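Local coordinates for lasso peptide isopeptidase AtxE2 (Asticcacaulis excentricus, PDB 5TXE), which hydrolyses the isopeptide bond of the threaded lasso peptides astexin-2 and astexin-3, turning them into linear peptides, at residues P616-T619 against A620-A624; D655-R658 against F659-D663; A672-Y675 against D676-A680. The protein carries 1 engineered substitution. All blocks are in the same frame, centred on the assembly; numbering follows the deposited sequence. Where two conformers were deposited one is given.

All three contacts are local: each joins consecutive turns of a single helix, so none closes a long loop, and they follow one another along the chain without nesting or crossing. Interaction 1 comes first, on helix 615-623, just before the outermost strand 628-633 of the mixed eight-stranded sheet. Interaction 2 sits at the C-terminal end of helix 643-662, and interaction 3 on the next helix, 672-684. The centre of interaction 1 lies about 23 Å from that of interaction 2 and about 19 Å from that of interaction 3, without touching either. Interactions 2 and 3 do meet, where Asp655 and Trp656 face Gln674, Tyr675 and Trp678.

Interaction 1 of 3, residues P616-T619 against A620-A624; sequences PGFT and ALQQA
Pro616 to Thr619 and Ala620 to Gln623 are successive turns of one helix, joined by four backbone hydrogen bonds of the i to i+4 kind: Ala620 N to Pro616 O, Leu621 N to Gly617 O, Gln622 N to Phe618 O and Gln623 N to Thr619 O. All four are short and fairly straight; the bond from Gln622 N to Phe618 O measures 2.9 Å. Ala624 is the first residue to leave the helical conformation, although its N still bonds to Ala620 O at 2.9 Å. Helix 615-623 belongs to the alpha/beta-hydrolase domain of this prolyl oligopeptidase relative. It follows the short helix 608-611, which carries Glu610, the probable charge-relay acid, and leads into edge strand 628-633. The main side-chain meeting is between Phe618 and Gln622, one turn apart. With its CG anti to the backbone N (chi1 177°), Phe618 holds its ring beside the next turn, and Gln622 crosses one face of it. Gln622 CG stands 4.0 Å from the centroid of the Phe618 ring in a CH-pi contact. The amide goes on past the rim, where Gln622 NE2 lies 3.3 Å from Phe618 CZ; amide and ring planes are 37° apart, short of a flat stack. Phe618 also touches Val628 and Leu630 of the edge strand, so its ring is shared between helix and sheet. Leu621, a buried residue, rests its CG 3.3 Å from Gly617 O and packs inward on Phe591, Leu598 and Val628. On another side of the helix, Gln623 CB lies 3.2 Å from Thr619 O, while Thr619 OG1 turns back to a hydrogen bond with Leu615 O, one turn earlier.

Interaction 2 of 3, residues D655-R658 against F659-D663; sequences DWFR and FWLMD
Trp656 and Trp660, one helical turn apart, form an edge-to-face aromatic pair. The five-membered ring of Trp660 turns its edge to the six-membered ring of Trp656, with centroids 4.1 Å apart and planes at 65°. Trp660 NE1 lies over that face, 3.2 Å from Trp656 CZ2. CG of Trp656 is anti to its own backbone N (chi1 179°), which carries the indole to the side where Trp660 can reach its face. Apolar contact joins Phe657 and Leu661, which lie side by side with Phe657 CD1 3.7 Å from Leu661 CD1. This is the C-terminal end of helix 643-662 in the alpha/beta-hydrolase domain, packed on the central sheet: Trp656 and Phe657 touch Val547 of strand 545-548, and Leu661 touches Pro432 of strand 431-436. The backbone hydrogen bonds change toward the helix end. Trp660 N to Trp656 O is nearly straight, whereas Met662 N reaches Arg658 O at only 136°, coming from above the carbonyl plane. Asp663 then turns to positive phi. Among the charged groups, Asp655 OD2 forms a salt bridge with Lys671 NZ besides its bond to Gln674, and Arg658 NH2 bonds to Gln664 OE1.

Interaction 3 of 3, residues A672-Y675 against D676-A680; sequences AAQY and DRWRA
Gln674 and Trp678 meet one turn apart on helix 672-684, the last of the modelled chain, packed on helix 643-662 of the alpha/beta-hydrolase fold. Backbone hydrogen bonds of the i to i+4 alpha-helical pattern join Ala672 to Asp676, Ala673 to Arg677, Gln674 to Trp678 and Tyr675 to Arg679. Trp678 N meets Gln674 O at 3.0 Å in the carbonyl plane. The leading side-chain contact is CH-pi: Gln674 CG sits 3.5 Å from the centroid of the six-membered ring of Trp678, over its face. Since Gln674 CG is anti to the backbone N (chi1 159°) and the chain runs on extended, the amide lies flat over the rim of the six-membered ring, near CH2, its plane only 3° from that of the ring. The outer end of this amide is held by Asp655, whose OD2 accepts a hydrogen bond from Gln674 NE2. The aromatic rings of Tyr675 and Trp678 meet obliquely, with Tyr675 CE1 3.8 Å from Trp678 CE3. Trp678 also joins Trp656 of the preceding helix edge-to-face and gives its NE1 proton to Glu629 OE1 on edge strand 628-633, an oxygen that forms a salt bridge with Arg677 NH1 too. An alanine in place of Trp678 would remove the indole and would probably leave the Gln674 amide without the surface it lies on, Glu629 without one donor, and a gap beside Trp656. Of the charged side chains, Arg677 lays one face of its guanidinium over Gln674 CA, with NH2 3.5 Å from that carbon. The Arg679 chain bends about its CG-CD bond, placing its guanidinium over Tyr675 O, and Arg679 NH2 makes a weak, salt-bridging hydrogen bond to Asp676 OD1 at 3.4 Å.

Interaction 1 of 3, residues P616-T619 against A620-A624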
ATOM      1  N   PRO A 616     -11.898  -5.897 -24.244  1.00 19.24           N
ATOM      2  CA  PRO A 616     -11.498  -5.729 -25.668  1.00 22.01           C
ATOM      3  C   PRO A 616     -10.103  -6.298 -25.968  1.00 21.49           C
ATOM      4  O   PRO A 616      -9.924  -7.058 -26.903  1.00 22.52           O
ATOM      5  CB  PRO A 616     -11.521  -4.194 -25.865  1.00 20.67           C
ATOM      6  CG  PRO A 616     -12.538  -3.754 -24.867  1.00 20.45           C
ATOM      7  CD  PRO A 616     -12.385  -4.647 -23.671  1.00 19.38           C
ATOM      8  N   GLY A 617      -9.161  -5.969 -25.112  1.00 22.03           N
ATOM      9  CA  GLY A 617      -7.825  -6.518 -25.208  1.00 24.78           C
ATOM     10  C   GLY A 617      -7.794  -8.017 -25.205  1.00 26.01           C
ATOM     11  O   GLY A 617      -7.171  -8.658 -26.074  1.00 24.92           O
ATOM     12  N   PHE A 618      -8.483  -8.605 -24.247  1.00 24.49           N
ATOM     13  CA  PHE A 618      -8.511 -10.055 -24.177  1.00 24.99           C
ATOM     14  C   PHE A 618      -9.061 -10.658 -25.473  1.00 23.47           C
ATOM     15  O   PHE A 618      -8.563 -11.639 -25.982  1.00 21.54           O
ATOM     16  CB  PHE A 618      -9.323 -10.506 -22.961  1.00 24.57           C
ATOM     17  CG  PHE A 618      -9.472 -11.991 -22.855  1.00 27.02           C
ATOM     18  CD1 PHE A 618      -8.491 -12.758 -22.279  1.00 27.22           C
ATOM     19  CD2 PHE A 618     -10.573 -12.620 -23.380  1.00 30.90           C
ATOM     20  CE1 PHE A 618      -8.618 -14.113 -22.187  1.00 26.78           C
ATOM     21  CE2 PHE A 618     -10.706 -13.989 -23.301  1.00 30.99           C
ATOM     22  CZ  PHE A 618      -9.734 -14.730 -22.676  1.00 28.59           C
ATOM     23  N   THR A 619     -10.123 -10.074 -25.989  1.00 23.97           N
ATOM     24  CA  THR A 619     -10.809 -10.644 -27.148  1.00 23.28           C
ATOM     25  C   THR A 619      -9.931 -10.527 -28.385  1.00 24.30           C
ATOM     26  O   THR A 619      -9.889 -11.450 -29.196  1.00 22.01           O
ATOM     27  CB  THR A 619     -12.133  -9.933 -27.347  1.00 25.05           C
ATOM     28  OG1 THR A 619     -12.933 -10.047 -26.136  1.00 28.13           O
ATOM     29  CG2 THR A 619     -12.871 -10.479 -28.516  1.00 25.42           C
ATOM     30  N   ALA A 620      -9.181  -9.427 -28.512  1.00 23.13           N
ATOM     31  CA  ALA A 620      -8.269  -9.263 -29.666  1.00 22.60           C
ATOM     32  C   ALA A 620      -7.149 -10.276 -29.592  1.00 24.11           C
ATOM     33  O   ALA A 620      -6.808 -10.904 -30.583  1.00 23.82           O
ATOM     34  CB  ALA A 620      -7.737  -7.857 -29.732  1.00 23.76           C
ATOM     35  N   LEU A 621      -6.638 -10.500 -28.391  1.00 25.74           N
ATOM     36  CA  LEU A 621      -5.623 -11.505 -28.192  1.00 23.89           C
ATOM     37  C   LEU A 621      -6.092 -12.888 -28.498  1.00 27.39           C
ATOM     38  O   LEU A 621      -5.347 -13.657 -29.166  1.00 23.38           O
ATOM     39  CB  LEU A 621      -5.093 -11.473 -26.769  1.00 24.72           C
ATOM     40  CG  LEU A 621      -4.243 -10.220 -26.455  1.00 24.74           C
ATOM     41  CD1 LEU A 621      -4.014 -10.110 -24.955  1.00 25.75           C
ATOM     42  CD2 LEU A 621      -2.865 -10.248 -27.141  1.00 26.04           C
ATOM     43  N   GLN A 622      -7.292 -13.269 -28.028  1.00 27.82           N
ATOM     44  CA  GLN A 622      -7.825 -14.605 -28.362  1.00 29.15           C
ATOM     45  C   GLN A 622      -8.039 -14.743 -29.849  1.00 28.75           C
ATOM     46  O   GLN A 622      -7.686 -15.745 -30.463  1.00 34.87           O
ATOM     47  CB  GLN A 622      -9.141 -14.932 -27.697  1.00 32.01           C
ATOM     48  CG  GLN A 622      -9.002 -15.286 -26.253  1.00 40.16           C
ATOM     49  CD  GLN A 622     -10.177 -16.143 -25.732  1.00 44.67           C
ATOM     50  OE1 GLN A 622     -11.331 -15.933 -26.088  1.00 44.48           O
ATOM     51  NE2 GLN A 622      -9.861 -17.123 -24.887  1.00 46.06           N
ATOM     52  N   GLN A 623      -8.627 -13.752 -30.446  1.00 30.43           N
ATOM     53  CA  GLN A 623      -8.846 -13.767 -31.874  1.00 34.98           C
ATOM     54  C   GLN A 623      -7.518 -13.903 -32.644  1.00 33.38           C
ATOM     55  O   GLN A 623      -7.471 -14.537 -33.692  1.00 31.54           O
ATOM     56  CB  GLN A 623      -9.517 -12.480 -32.224  1.00 44.14           C
ATOM     57  CG  GLN A 623      -9.759 -12.236 -33.713  1.00 59.51           C
ATOM     58  CD  GLN A 623     -11.244 -12.272 -34.060  1.00 64.42           C
ATOM     59  OE1 GLN A 623     -12.089 -12.701 -33.253  1.00 67.19           O
ATOM     60  NE2 GLN A 623     -11.564 -11.831 -35.272  1.00 68.79           N
ATOM     61  N   ALA A 624      -6.450 -13.309 -32.144  1.00 29.84           N
ATOM     62  CA  ALA A 624      -5.150 -13.433 -32.801  1.00 28.07           C
ATOM     63  C   ALA A 624      -4.448 -14.692 -32.330  1.00 30.19           C
ATOM     64  O   ALA A 624      -3.292 -14.861 -32.596  1.00 30.99           O
ATOM     65  CB  ALA A 624      -4.313 -12.215 -32.525  1.00 27.69           C
TER

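Interaction 2 of 3, residues D655-R658 against F659-D663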
ATOM      1  N   ASP A 655       1.998 -21.820 -10.347  1.00 24.82           N
ATOM      2  CA  ASP A 655       1.822 -22.865 -11.325  1.00 25.23           C
ATOM      3  C   ASP A 655       2.137 -22.321 -12.722  1.00 24.98           C
ATOM      4  O   ASP A 655       2.692 -23.013 -13.575  1.00 22.47           O
ATOM      5  CB  ASP A 655       0.384 -23.381 -11.362  1.00 28.72           C
ATOM      6  CG  ASP A 655      -0.041 -24.164 -10.119  1.00 32.74           C
ATOM      7  OD1 ASP A 655       0.806 -24.488  -9.265  1.00 33.05           O
ATOM      8  OD2 ASP A 655      -1.258 -24.435  -9.974  1.00 31.94           O
ATOM      9  N   TRP A 656       1.712 -21.101 -12.972  1.00 24.28           N
ATOM     10  CA  TRP A 656       1.862 -20.534 -14.292  1.00 23.67           C
ATOM     11  C   TRP A 656       3.342 -20.420 -14.636  1.00 25.15           C
ATOM     12  O   TRP A 656       3.747 -20.819 -15.730  1.00 25.16           O
ATOM     13  CB  TRP A 656       1.212 -19.178 -14.348  1.00 21.52           C
ATOM     14  CG  TRP A 656       1.281 -18.423 -15.592  1.00 19.53           C
ATOM     15  CD1 TRP A 656       2.086 -17.361 -15.833  1.00 20.58           C
ATOM     16  CD2 TRP A 656       0.421 -18.519 -16.702  1.00 21.37           C
ATOM     17  NE1 TRP A 656       1.823 -16.813 -17.050  1.00 22.01           N
ATOM     18  CE2 TRP A 656       0.804 -17.512 -17.622  1.00 20.11           C
ATOM     19  CE3 TRP A 656      -0.610 -19.378 -17.049  1.00 22.33           C
ATOM     20  CZ2 TRP A 656       0.208 -17.361 -18.849  1.00 20.74           C
ATOM     21  CZ3 TRP A 656      -1.245 -19.188 -18.286  1.00 23.33           C
ATOM     22  CH2 TRP A 656      -0.875 -18.171 -19.138  1.00 20.72           C
ATOM     23  N   PHE A 657       4.112 -19.806 -13.746  1.00 23.63           N
ATOM     24  CA  PHE A 657       5.550 -19.685 -13.992  1.00 25.02           C
ATOM     25  C   PHE A 657       6.300 -21.034 -14.019  1.00 24.46           C
ATOM     26  O   PHE A 657       7.178 -21.232 -14.853  1.00 27.21           O
ATOM     27  CB  PHE A 657       6.174 -18.718 -13.035  1.00 23.59           C
ATOM     28  CG  PHE A 657       5.859 -17.268 -13.334  1.00 21.50           C
ATOM     29  CD1 PHE A 657       6.043 -16.762 -14.574  1.00 23.57           C
ATOM     30  CD2 PHE A 657       5.294 -16.472 -12.386  1.00 21.79           C
ATOM     31  CE1 PHE A 657       5.702 -15.458 -14.862  1.00 24.29           C
ATOM     32  CE2 PHE A 657       4.974 -15.155 -12.644  1.00 21.66           C
ATOM     33  CZ  PHE A 657       5.211 -14.639 -13.873  1.00 22.45           C
ATOM     34  N   ARG A 658       5.908 -21.991 -13.195  1.00 25.78           N
ATOM     35  CA  ARG A 658       6.486 -23.333 -13.302  1.00 27.31           C
ATOM     36  C   ARG A 658       6.203 -23.966 -14.650  1.00 27.96           C
ATOM     37  O   ARG A 658       7.073 -24.634 -15.228  1.00 29.78           O
ATOM     38  CB  ARG A 658       5.981 -24.270 -12.225  1.00 29.37           C
ATOM     39  CG  ARG A 658       6.514 -23.930 -10.863  1.00 35.78           C
ATOM     40  CD  ARG A 658       6.055 -24.935  -9.788  1.00 42.15           C
ATOM     41  NE  ARG A 658       6.792 -26.175  -9.924  1.00 48.06           N
ATOM     42  CZ  ARG A 658       6.283 -27.402  -9.968  1.00 52.76           C
ATOM     43  NH1 ARG A 658       4.986 -27.650  -9.800  1.00 52.21           N
ATOM     44  NH2 ARG A 658       7.120 -28.410 -10.137  1.00 52.76           N
ATOM     45  N   PHE A 659       4.998 -23.742 -15.177  1.00 28.01           N
ATOM     46  CA  PHE A 659       4.611 -24.310 -16.443  1.00 26.09           C
ATOM     47  C   PHE A 659       5.427 -23.693 -17.582  1.00 28.16           C
ATOM     48  O   PHE A 659       6.002 -24.425 -18.376  1.00 27.49           O
ATOM     49  CB  PHE A 659       3.078 -24.178 -16.688  1.00 26.39           C
ATOM     50  CG  PHE A 659       2.592 -24.725 -18.026  1.00 22.96           C
ATOM     51  CD1 PHE A 659       2.289 -26.037 -18.178  1.00 25.47           C
ATOM     52  CD2 PHE A 659       2.476 -23.899 -19.114  1.00 23.69           C
ATOM     53  CE1 PHE A 659       1.886 -26.535 -19.412  1.00 26.46           C
ATOM     54  CE2 PHE A 659       2.039 -24.368 -20.324  1.00 25.33           C
ATOM     55  CZ  PHE A 659       1.742 -25.682 -20.475  1.00 26.35           C
ATOM     56  N   TRP A 660       5.461 -22.370 -17.687  1.00 27.66           N
ATOM     57  CA  TRP A 660       6.060 -21.751 -18.818  1.00 27.32           C
ATOM     58  C   TRP A 660       7.531 -21.595 -18.698  1.00 31.43           C
ATOM     59  O   TRP A 660       8.203 -21.603 -19.727  1.00 28.64           O
ATOM     60  CB  TRP A 660       5.504 -20.386 -19.059  1.00 27.22           C
ATOM     61  CG  TRP A 660       4.045 -20.403 -19.408  1.00 27.49           C
ATOM     62  CD1 TRP A 660       3.003 -20.066 -18.597  1.00 27.38           C
ATOM     63  CD2 TRP A 660       3.494 -20.717 -20.679  1.00 25.99           C
ATOM     64  NE1 TRP A 660       1.820 -20.137 -19.305  1.00 29.18           N
ATOM     65  CE2 TRP A 660       2.103 -20.548 -20.584  1.00 27.54           C
ATOM     66  CE3 TRP A 660       4.050 -21.141 -21.893  1.00 28.53           C
ATOM     67  CZ2 TRP A 660       1.262 -20.781 -21.642  1.00 26.22           C
ATOM     68  CZ3 TRP A 660       3.215 -21.381 -22.950  1.00 29.46           C
ATOM     69  CH2 TRP A 660       1.819 -21.206 -22.812  1.00 28.29           C
ATOM     70  N   LEU A 661       8.065 -21.418 -17.487  1.00 29.23           N
ATOM     71  CA  LEU A 661       9.499 -21.198 -17.331  1.00 28.26           C
ATOM     72  C   LEU A 661      10.278 -22.411 -16.896  1.00 31.38           C
ATOM     73  O   LEU A 661      11.466 -22.390 -17.059  1.00 33.30           O
ATOM     74  CB  LEU A 661       9.806 -20.085 -16.342  1.00 30.05           C
ATOM     75  CG  LEU A 661       9.142 -18.752 -16.612  1.00 28.91           C
ATOM     76  CD1 LEU A 661       9.489 -17.772 -15.498  1.00 31.29           C
ATOM     77  CD2 LEU A 661       9.478 -18.124 -17.933  1.00 29.46           C
ATOM     78  N   MET A 662       9.635 -23.442 -16.321  1.00 34.98           N
ATOM     79  CA  MET A 662      10.293 -24.695 -15.965  1.00 33.67           C
ATOM     80  C   MET A 662       9.747 -25.913 -16.711  1.00 37.17           C
ATOM     81  O   MET A 662      10.310 -26.978 -16.553  1.00 36.09           O
ATOM     82  CB  MET A 662      10.183 -24.970 -14.449  1.00 35.34           C
ATOM     83  CG  MET A 662      10.954 -23.991 -13.561  1.00 32.19           C
ATOM     84  SD  MET A 662      10.582 -24.302 -11.854  1.00 35.55           S
ATOM     85  CE  MET A 662      11.661 -23.226 -10.979  1.00 38.82           C
ATOM     86  N   ASP A 663       8.697 -25.763 -17.535  1.00 37.77           N
ATOM     87  CA  ASP A 663       8.045 -26.884 -18.207  0.50 38.47           C
ATOM     88  C   ASP A 663       7.610 -27.949 -17.198  1.00 36.50           C
ATOM     89  O   ASP A 663       7.680 -29.114 -17.470  1.00 36.72           O
ATOM     90  CB  ASP A 663       8.966 -27.453 -19.307  0.50 41.95           C
ATOM     91  CG  ASP A 663       9.355 -26.387 -20.387  0.50 44.84           C
ATOM     92  OD1 ASP A 663       8.534 -25.487 -20.710  0.50 43.02           O
ATOM     93  OD2 ASP A 663      10.493 -26.453 -20.904  0.50 43.25           O
TER

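Interaction 3 of 3, residues A672-Y675 against D676-A680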
ATOM      1  N   ALA A 672      -5.788 -30.752 -13.192  1.00 38.77           N
ATOM      2  CA  ALA A 672      -5.690 -31.363 -14.506  1.00 39.48           C
ATOM      3  C   ALA A 672      -6.344 -30.541 -15.584  1.00 37.24           C
ATOM      4  O   ALA A 672      -5.798 -30.370 -16.686  1.00 41.83           O
ATOM      5  CB  ALA A 672      -6.299 -32.762 -14.474  1.00 45.63           C
ATOM      6  N   ALA A 673      -7.498 -29.976 -15.275  1.00 40.69           N
ATOM      7  CA  ALA A 673      -8.200 -29.129 -16.265  1.00 38.52           C
ATOM      8  C   ALA A 673      -7.419 -27.848 -16.568  1.00 34.76           C
ATOM      9  O   ALA A 673      -7.403 -27.367 -17.689  1.00 34.80           O
ATOM     10  CB  ALA A 673      -9.602 -28.786 -15.778  1.00 36.41           C
ATOM     11  N   GLN A 674      -6.769 -27.301 -15.555  1.00 33.04           N
ATOM     12  CA  GLN A 674      -5.962 -26.105 -15.740  1.00 30.84           C
ATOM     13  C   GLN A 674      -4.819 -26.393 -16.688  1.00 29.62           C
ATOM     14  O   GLN A 674      -4.610 -25.671 -17.633  1.00 31.28           O
ATOM     15  CB  GLN A 674      -5.449 -25.630 -14.396  1.00 30.84           C
ATOM     16  CG  GLN A 674      -4.227 -24.725 -14.412  1.00 34.43           C
ATOM     17  CD  GLN A 674      -3.759 -24.440 -12.985  1.00 31.48           C
ATOM     18  OE1 GLN A 674      -4.369 -23.647 -12.301  1.00 29.59           O
ATOM     19  NE2 GLN A 674      -2.692 -25.071 -12.557  1.00 28.41           N
ATOM     20  N   TYR A 675      -4.096 -27.477 -16.466  1.00 30.31           N
ATOM     21  CA  TYR A 675      -3.018 -27.844 -17.403  1.00 32.28           C
ATOM     22  C   TYR A 675      -3.484 -28.278 -18.809  1.00 31.86           C
ATOM     23  O   TYR A 675      -2.795 -28.003 -19.814  1.00 32.06           O
ATOM     24  CB  TYR A 675      -2.090 -28.888 -16.774  1.00 31.45           C
ATOM     25  CG  TYR A 675      -1.324 -28.325 -15.585  1.00 31.62           C
ATOM     26  CD1 TYR A 675      -0.355 -27.305 -15.744  1.00 30.72           C
ATOM     27  CD2 TYR A 675      -1.557 -28.795 -14.309  1.00 30.73           C
ATOM     28  CE1 TYR A 675       0.336 -26.779 -14.644  1.00 28.15           C
ATOM     29  CE2 TYR A 675      -0.884 -28.282 -13.211  1.00 32.05           C
ATOM     30  CZ  TYR A 675       0.082 -27.280 -13.387  1.00 30.11           C
ATOM     31  OH  TYR A 675       0.750 -26.855 -12.272  1.00 29.55           O
ATOM     32  N   ASP A 676      -4.661 -28.872 -18.924  1.00 33.89           N
ATOM     33  CA  ASP A 676      -5.244 -29.039 -20.288  1.00 38.82           C
ATOM     34  C   ASP A 676      -5.338 -27.704 -21.019  1.00 34.27           C
ATOM     35  O   ASP A 676      -4.936 -27.559 -22.171  1.00 36.31           O
ATOM     36  CB  ASP A 676      -6.649 -29.678 -20.243  1.00 43.81           C
ATOM     37  CG  ASP A 676      -6.631 -31.154 -19.797  1.00 50.87           C
ATOM     38  OD1 ASP A 676      -5.534 -31.790 -19.806  1.00 59.95           O
ATOM     39  OD2 ASP A 676      -7.713 -31.664 -19.411  1.00 51.97           O
ATOM     40  N   ARG A 677      -5.889 -26.707 -20.348  1.00 30.67           N
ATOM     41  CA  ARG A 677      -6.050 -25.415 -20.947  1.00 30.75           C
ATOM     42  C   ARG A 677      -4.697 -24.808 -21.323  1.00 29.91           C
ATOM     43  O   ARG A 677      -4.533 -24.269 -22.386  1.00 29.40           O
ATOM     44  CB  ARG A 677      -6.675 -24.513 -19.913  1.00 36.16           C
ATOM     45  CG  ARG A 677      -8.071 -24.036 -20.178  1.00 40.03           C
ATOM     46  CD  ARG A 677      -8.347 -22.900 -19.215  1.00 39.53           C
ATOM     47  NE  ARG A 677      -8.678 -23.514 -17.987  1.00 42.47           N
ATOM     48  CZ  ARG A 677      -8.243 -23.254 -16.764  1.00 38.56           C
ATOM     49  NH1 ARG A 677      -7.380 -22.292 -16.448  1.00 40.31           N
ATOM     50  NH2 ARG A 677      -8.766 -24.005 -15.811  1.00 42.86           N
ATOM     51  N   TRP A 678      -3.727 -24.891 -20.425  1.00 28.22           N
ATOM     52  CA  TRP A 678      -2.457 -24.253 -20.663  1.00 28.01           C
ATOM     53  C   TRP A 678      -1.653 -25.007 -21.737  1.00 30.44           C
ATOM     54  O   TRP A 678      -0.943 -24.389 -22.544  1.00 30.28           O
ATOM     55  CB  TRP A 678      -1.670 -24.130 -19.370  1.00 27.35           C
ATOM     56  CG  TRP A 678      -2.311 -23.254 -18.340  1.00 25.27           C
ATOM     57  CD1 TRP A 678      -3.430 -22.503 -18.486  1.00 27.08           C
ATOM     58  CD2 TRP A 678      -1.865 -23.050 -17.018  1.00 23.80           C
ATOM     59  NE1 TRP A 678      -3.714 -21.849 -17.336  1.00 26.77           N
ATOM     60  CE2 TRP A 678      -2.782 -22.195 -16.397  1.00 23.64           C
ATOM     61  CE3 TRP A 678      -0.778 -23.521 -16.282  1.00 23.08           C
ATOM     62  CZ2 TRP A 678      -2.630 -21.754 -15.115  1.00 22.36           C
ATOM     63  CZ3 TRP A 678      -0.644 -23.076 -14.958  1.00 26.50           C
ATOM     64  CH2 TRP A 678      -1.543 -22.196 -14.410  1.00 24.34           C
ATOM     65  N   ARG A 679      -1.816 -26.320 -21.816  1.00 31.45           N
ATOM     66  CA  ARG A 679      -1.202 -27.067 -22.966  1.00 33.44           C
ATOM     67  C   ARG A 679      -1.798 -26.616 -24.277  1.00 31.87           C
ATOM     68  O   ARG A 679      -1.065 -26.392 -25.255  1.00 35.37           O
ATOM     69  CB  ARG A 679      -1.303 -28.572 -22.775  1.00 33.07           C
ATOM     70  CG  ARG A 679      -0.294 -29.026 -21.744  1.00 37.36           C
ATOM     71  CD  ARG A 679      -0.096 -30.533 -21.651  1.00 42.96           C
ATOM     72  NE  ARG A 679      -1.178 -31.111 -20.877  1.00 48.73           N
ATOM     73  CZ  ARG A 679      -1.127 -31.420 -19.580  1.00 51.43           C
ATOM     74  NH1 ARG A 679      -0.009 -31.300 -18.829  1.00 50.28           N
ATOM     75  NH2 ARG A 679      -2.227 -31.879 -19.031  1.00 48.25           N
ATOM     76  N   ALA A 680      -3.102 -26.373 -24.284  1.00 29.98           N
ATOM     77  CA  ALA A 680      -3.713 -25.846 -25.490  1.00 34.38           C
ATOM     78  C   ALA A 680      -3.186 -24.443 -25.798  1.00 32.95           C
ATOM     79  O   ALA A 680      -3.052 -24.093 -26.975  1.00 36.87           O
ATOM     80  CB  ALA A 680      -5.249 -25.850 -25.397  1.00 33.77           C
TER